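Local coordinates for protein Exo-poly-alpha-D-galacturonosidase (Thermotoga maritima, PDB 3JUR) that probably hydrolyses polygalacturonan, the pectin backbone, from its chain ends, as a family 28 glycoside hydrolase with a right-handed parallel beta-helix fold, at residues 10-15 with 282-286; 218-223 with 246-250. All coordinates share one frame; numbering follows the deposited sequence.

Interaction 1 (10-15 with 282-286); sequences IEEEIL and YILVR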
loop_
_atom_site.group_PDB
_atom_site.type_symbol
_atom_site.label_atom_id
_atom_site.label_comp_id
_atom_site.label_asym_id
_atom_site.label_seq_id
_atom_site.Cartn_x
_atom_site.Cartn_y
_atom_site.Cartn_z
ATOM N N ILE D 10 -8.356 -9.309 -31.734
ATOM C CA ILE D 10 -9.151 -10.532 -31.696
ATOM C C ILE D 10 -10.652 -10.206 -31.646
ATOM O O ILE D 10 -11.434 -10.795 -32.395
ATOM C CB ILE D 10 -8.705 -11.489 -30.556
ATOM C CG1 ILE D 10 -7.250 -11.916 -30.781
ATOM C CG2 ILE D 10 -9.601 -12.739 -30.503
ATOM C CD1 ILE D 10 -6.604 -12.551 -29.572
ATOM N N GLU D 11 -11.037 -9.251 -30.795
ATOM C CA GLU D 11 -12.432 -8.802 -30.705
ATOM C C GLU D 11 -12.945 -8.286 -32.062
ATOM O O GLU D 11 -14.085 -8.561 -32.449
ATOM C CB GLU D 11 -12.620 -7.765 -29.580
ATOM C CG GLU D 11 -13.967 -7.032 -29.627
ATOM C CD GLU D 11 -14.411 -6.447 -28.291
ATOM O OE1 GLU D 11 -13.590 -6.386 -27.349
ATOM O OE2 GLU D 11 -15.593 -6.041 -28.184
ATOM N N GLU D 12 -12.081 -7.573 -32.784
ATOM C CA GLU D 12 -12.372 -7.079 -34.134
ATOM C C GLU D 12 -12.692 -8.230 -35.069
ATOM O O GLU D 12 -13.705 -8.216 -35.758
ATOM C CB GLU D 12 -11.148 -6.368 -34.698
ATOM C CG GLU D 12 -11.381 -4.959 -35.139
ATOM C CD GLU D 12 -10.963 -3.978 -34.066
ATOM O OE1 GLU D 12 -11.718 -3.852 -33.078
ATOM O OE2 GLU D 12 -9.883 -3.361 -34.202
ATOM N N GLU D 13 -11.791 -9.210 -35.087
ATOM C CA GLU D 13 -11.892 -10.395 -35.925
ATOM C C GLU D 13 -13.194 -11.163 -35.671
ATOM O O GLU D 13 -13.879 -11.555 -36.621
ATOM C CB GLU D 13 -10.653 -11.279 -35.703
ATOM C CG GLU D 13 -10.697 -12.669 -36.340
ATOM C CD GLU D 13 -10.645 -12.657 -37.863
ATOM O OE1 GLU D 13 -10.340 -11.604 -38.464
ATOM O OE2 GLU D 13 -10.917 -13.723 -38.460
ATOM N N ILE D 14 -13.532 -11.361 -34.395
ATOM C CA ILE D 14 -14.792 -11.995 -34.018
ATOM C C ILE D 14 -15.995 -11.211 -34.556
ATOM O O ILE D 14 -16.870 -11.784 -35.211
ATOM C CB ILE D 14 -14.921 -12.184 -32.473
ATOM C CG1 ILE D 14 -13.771 -13.048 -31.943
ATOM C CG2 ILE D 14 -16.260 -12.834 -32.130
ATOM C CD1 ILE D 14 -13.530 -12.959 -30.450
ATOM N N LEU D 15 -16.029 -9.907 -34.285
ATOM C CA LEU D 15 -17.123 -9.044 -34.751
ATOM C C LEU D 15 -17.252 -8.991 -36.281
ATOM O O LEU D 15 -18.341 -8.743 -36.809
ATOM C CB LEU D 15 -16.997 -7.626 -34.169
ATOM C CG LEU D 15 -17.219 -7.506 -32.654
ATOM C CD1 LEU D 15 -16.685 -6.189 -32.105
ATOM C CD2 LEU D 15 -18.694 -7.682 -32.294
ATOM N N TYR D 282 -12.212 -17.891 -31.163
ATOM C CA TYR D 282 -12.829 -16.626 -31.541
ATOM C C TYR D 282 -14.195 -16.471 -30.880
ATOM O O TYR D 282 -15.228 -16.380 -31.548
ATOM C CB TYR D 282 -12.894 -16.486 -33.069
ATOM C CG TYR D 282 -11.539 -16.334 -33.724
ATOM C CD1 TYR D 282 -10.704 -15.265 -33.396
ATOM C CD2 TYR D 282 -11.097 -17.240 -34.693
ATOM C CE1 TYR D 282 -9.454 -15.106 -33.999
ATOM C CE2 TYR D 282 -9.846 -17.084 -35.310
ATOM C CZ TYR D 282 -9.035 -16.015 -34.944
ATOM O OH TYR D 282 -7.804 -15.842 -35.535
ATOM N N ILE D 283 -14.175 -16.489 -29.550
ATOM C CA ILE D 283 -15.362 -16.329 -28.715
ATOM C C ILE D 283 -15.229 -15.010 -27.964
ATOM O O ILE D 283 -14.224 -14.771 -27.278
ATOM C CB ILE D 283 -15.525 -17.475 -27.661
ATOM C CG1 ILE D 283 -15.207 -18.873 -28.239
ATOM C CG2 ILE D 283 -16.919 -17.424 -27.006
ATOM C CD1 ILE D 283 -16.144 -19.365 -29.319
ATOM N N LEU D 284 -16.243 -14.160 -28.108
ATOM C CA LEU D 284 -16.281 -12.866 -27.453
ATOM C C LEU D 284 -17.389 -12.872 -26.403
ATOM O O LEU D 284 -18.547 -13.146 -26.714
ATOM C CB LEU D 284 -16.490 -11.742 -28.482
ATOM C CG LEU D 284 -16.568 -10.295 -27.987
ATOM C CD1 LEU D 284 -15.261 -9.872 -27.289
ATOM C CD2 LEU D 284 -16.874 -9.373 -29.150
ATOM N N VAL D 285 -17.009 -12.603 -25.156
ATOM C CA VAL D 285 -17.944 -12.556 -24.028
ATOM C C VAL D 285 -17.855 -11.154 -23.417
ATOM O O VAL D 285 -16.844 -10.813 -22.796
ATOM C CB VAL D 285 -17.578 -13.630 -22.971
ATOM C CG1 VAL D 285 -18.576 -13.641 -21.796
ATOM C CG2 VAL D 285 -17.500 -15.012 -23.628
ATOM N N ARG D 286 -18.887 -10.330 -23.608
ATOM C CA ARG D 286 -18.796 -8.933 -23.162
ATOM C C ARG D 286 -20.101 -8.375 -22.593
ATOM O O ARG D 286 -21.200 -8.808 -22.979
ATOM C CB ARG D 286 -18.296 -8.040 -24.308
ATOM C CG ARG D 286 -19.270 -7.934 -25.466
ATOM C CD ARG D 286 -18.715 -7.086 -26.599
ATOM N NE ARG D 286 -19.755 -6.737 -27.556
ATOM C CZ ARG D 286 -19.546 -6.048 -28.675
ATOM N NH1 ARG D 286 -18.322 -5.652 -28.996
ATOM N NH2 ARG D 286 -20.561 -5.769 -29.485
#

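Interaction 2 (218-223 with 246-250); sequences PVLSEN and CKYML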
loop_
_atom_site.group_PDB
_atom_site.type_symbol
_atom_site.label_atom_id
_atom_site.label_comp_id
_atom_site.label_asym_id
_atom_site.label_seq_id
_atom_site.Cartn_x
_atom_site.Cartn_y
_atom_site.Cartn_z
ATOM N N PRO D 218 -24.347 -24.829 -27.725
ATOM C CA PRO D 218 -23.995 -24.931 -29.138
ATOM C C PRO D 218 -22.763 -25.810 -29.311
ATOM O O PRO D 218 -21.784 -25.669 -28.560
ATOM C CB PRO D 218 -23.697 -23.481 -29.548
ATOM C CG PRO D 218 -23.368 -22.767 -28.290
ATOM C CD PRO D 218 -23.898 -23.553 -27.125
ATOM N N VAL D 219 -22.821 -26.712 -30.287
ATOM C CA VAL D 219 -21.761 -27.688 -30.514
ATOM C C VAL D 219 -21.370 -27.664 -31.981
ATOM O O VAL D 219 -22.234 -27.721 -32.858
ATOM C CB VAL D 219 -22.205 -29.132 -30.131
ATOM C CG1 VAL D 219 -21.055 -30.126 -30.303
ATOM C CG2 VAL D 219 -22.749 -29.185 -28.706
ATOM N N LEU D 220 -20.068 -27.575 -32.235
ATOM C CA LEU D 220 -19.506 -27.626 -33.591
ATOM C C LEU D 220 -20.211 -26.639 -34.515
ATOM O O LEU D 220 -20.429 -26.901 -35.705
ATOM C CB LEU D 220 -19.547 -29.055 -34.139
ATOM C CG LEU D 220 -18.625 -30.074 -33.465
ATOM C CD1 LEU D 220 -19.065 -31.492 -33.789
ATOM C CD2 LEU D 220 -17.177 -29.846 -33.887
ATOM N N SER D 221 -20.555 -25.493 -33.935
ATOM C CA SER D 221 -21.350 -24.478 -34.602
ATOM C C SER D 221 -20.528 -23.229 -34.885
ATOM O O SER D 221 -19.521 -22.959 -34.217
ATOM C CB SER D 221 -22.578 -24.131 -33.758
ATOM O OG SER D 221 -23.487 -25.220 -33.743
ATOM N N GLU D 222 -20.979 -22.465 -35.872
ATOM C CA GLU D 222 -20.273 -21.274 -36.312
ATOM C C GLU D 222 -21.240 -20.112 -36.514
ATOM O O GLU D 222 -22.360 -20.297 -37.012
ATOM C CB GLU D 222 -19.521 -21.577 -37.606
ATOM C CG GLU D 222 -18.433 -20.591 -37.928
ATOM C CD GLU D 222 -17.519 -21.080 -39.033
ATOM O OE1 GLU D 222 -17.082 -22.252 -38.967
ATOM O OE2 GLU D 222 -17.239 -20.289 -39.960
ATOM N N ASN D 223 -20.789 -18.917 -36.136
ATOM C CA ASN D 223 -21.607 -17.701 -36.160
ATOM C C ASN D 223 -22.818 -17.804 -35.225
ATOM O O ASN D 223 -23.970 -17.938 -35.665
ATOM C CB ASN D 223 -22.009 -17.314 -37.591
ATOM C CG ASN D 223 -22.830 -16.041 -37.642
ATOM O OD1 ASN D 223 -22.827 -15.252 -36.701
ATOM N ND2 ASN D 223 -23.542 -15.835 -38.746
ATOM N N CYS D 246 -16.964 -24.500 -30.934
ATOM C CA CYS D 246 -17.593 -23.434 -31.713
ATOM C C CYS D 246 -16.584 -22.392 -32.172
ATOM O O CYS D 246 -15.551 -22.189 -31.531
ATOM C CB CYS D 246 -18.705 -22.768 -30.904
ATOM S SG CYS D 246 -20.112 -23.853 -30.661
ATOM N N LYS D 247 -16.898 -21.737 -33.283
ATOM C CA LYS D 247 -16.031 -20.723 -33.878
ATOM C C LYS D 247 -16.848 -19.469 -34.209
ATOM O O LYS D 247 -17.912 -19.570 -34.818
ATOM C CB LYS D 247 -15.367 -21.275 -35.149
ATOM C CG LYS D 247 -14.249 -20.401 -35.703
ATOM C CD LYS D 247 -13.579 -21.023 -36.927
ATOM C CE LYS D 247 -12.511 -20.093 -37.494
ATOM N NZ LYS D 247 -11.721 -20.700 -38.608
ATOM N N TYR D 248 -16.335 -18.302 -33.820
ATOM C CA TYR D 248 -17.004 -17.008 -34.025
ATOM C C TYR D 248 -18.332 -16.944 -33.290
ATOM O O TYR D 248 -19.400 -17.221 -33.856
ATOM C CB TYR D 248 -17.200 -16.674 -35.513
ATOM C CG TYR D 248 -15.926 -16.613 -36.312
ATOM C CD1 TYR D 248 -14.917 -15.716 -35.981
ATOM C CD2 TYR D 248 -15.744 -17.431 -37.429
ATOM C CE1 TYR D 248 -13.738 -15.650 -36.724
ATOM C CE2 TYR D 248 -14.573 -17.370 -38.182
ATOM C CZ TYR D 248 -13.573 -16.481 -37.817
ATOM O OH TYR D 248 -12.408 -16.414 -38.546
ATOM N N MET D 249 -18.247 -16.591 -32.016
ATOM C CA MET D 249 -19.410 -16.511 -31.160
ATOM C C MET D 249 -19.355 -15.246 -30.325
ATOM O O MET D 249 -18.278 -14.834 -29.865
ATOM C CB MET D 249 -19.490 -17.748 -30.264
ATOM C CG MET D 249 -20.689 -17.791 -29.334
ATOM S SD MET D 249 -20.916 -19.447 -28.663
ATOM C CE MET D 249 -22.108 -19.133 -27.386
ATOM N N LEU D 250 -20.524 -14.638 -30.141
ATOM C CA LEU D 250 -20.688 -13.481 -29.275
ATOM C C LEU D 250 -21.709 -13.779 -28.191
ATOM O O LEU D 250 -22.800 -14.279 -28.470
ATOM C CB LEU D 250 -21.116 -12.251 -30.091
ATOM C CG LEU D 250 -21.554 -10.993 -29.337
ATOM C CD1 LEU D 250 -20.402 -10.402 -28.499
ATOM C CD2 LEU D 250 -22.115 -9.964 -30.317
#

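Interaction 1 (10-15 with 282-286)
Glu11 reaches Arg286 through one carboxylate oxygen: Arg286 NH1 donates to Glu11 OE2 over 2.9 Å, nearly along the C-O axis and within the guanidinium plane, though the two flat groups are twisted 54° apart. What carries the carboxylate out there is a long, unbent chain, with CG opposite the backbone N (chi1 167°) and extended beyond. On the way its CG and CD ride over the methyls of Leu284, Glu11 CD lying 3.7 Å from Leu284 CD1. The other oxygen, OE1, pairs with Arg315, while Arg286 also turns NE to Glu252, and Leu15 rests its methyls obliquely against the guanidinium. Were Glu11 an alanine, Arg286 and Arg315 would probably lose a counter-charge they share, and the Leu284 methyls the chain that lies over them. Helix 6-16 lies across the outside of the parallel beta-helix typical of family 28, its segment running at 101° to strand segment 282-286, with the axes 8.0 Å apart. Ile14 points at the strand, pressing CD1 against its backbone, 3.6 Å from Tyr282 C, and touching Leu284 CB. At the other end Tyr282 offers one ring face to Glu13 CG, a CH-pi contact at 4.1 Å from the centroid, and its edge to Ile10 CG2. The Glu13 chain bends at chi2, and its OE2 is hydrogen-bonded to Tyr248 OH.

Interaction 2 (218-223 with 246-250)
Ser221 and Lys247 are joined through the backbone: Lys247 N donates to Ser221 O over 3.0 Å, and two residues on Asn223 N donates to Lys247 O over 3.2 Å. Glu222 lies between these two bonds, bridged to Lys247 in parallel register, and its CA adds a CA-H...O contact to Lys247 O. The side chains of Glu222 and Lys247 rise from the same face of this short ladder. Glu222 keeps CG opposite its backbone N (chi1 -162°) and runs alongside Tyr248, pointing the same way, with Glu222 OE2 near the plane of the ring at its edge, 4.1 Å from Tyr248 CD2. Glu222 OE1 remains 5.6 Å from Lys247 NZ, too far for contact, and NZ has a long, weak ion pair with Glu281.

Before the ladder, Cys246 SG fits into the bend of 218-221. Cys246 SG is 3.2 Å from Pro218 O, packs on Pro218 CB, and accepts a weak hydrogen bond from Ser221 N at 3.7 Å. Farther along, Met249 CE closes on Pro218 CG at 4.0 Å, the two side chains crossing at about a right angle.

A second shell fixes the bend. Ser221 OG donates to Val219 O from above the carbonyl plane and is also hydrogen-bonded to Cys198 N, while the Asn223 side-chain amide gives ND2 to Asn200 OD1 and takes Arg19 N on OD1. These are consecutive turns of a parallel beta-helix meeting at a corner: the chain changes direction at Asn223 and again at Tyr248. Strand 216-219 leads in beside strand 193-196, and beyond the corner strands 224-233 and 249-252 run parallel, with Met249 packed on Val224 and Ile226 of the first and on Ile283 of strand 280-291.

The centres of the two interactions are about 12 Å apart, on the same side of the chain's centre. Along the sequence interaction 2 is nested within the long loop closed by interaction 1, so 10-15 comes first, then 218-223 and 246-250, and 282-286 last. Neighbouring parallel strands 249-252 and 280-291 join them: Leu284 N lies 2.8 Å from Met249 O, and Met249 N 3.1 Å from Tyr282 O, both probable hydrogen bonds. Tyr282 also packs on Tyr248, with nearly parallel rings, and Ile14 CG2 touches Met249 O. Interaction 2 links successive turns of the beta-helix, whereas interaction 1 lays the N-terminal helix over the outside of those turns.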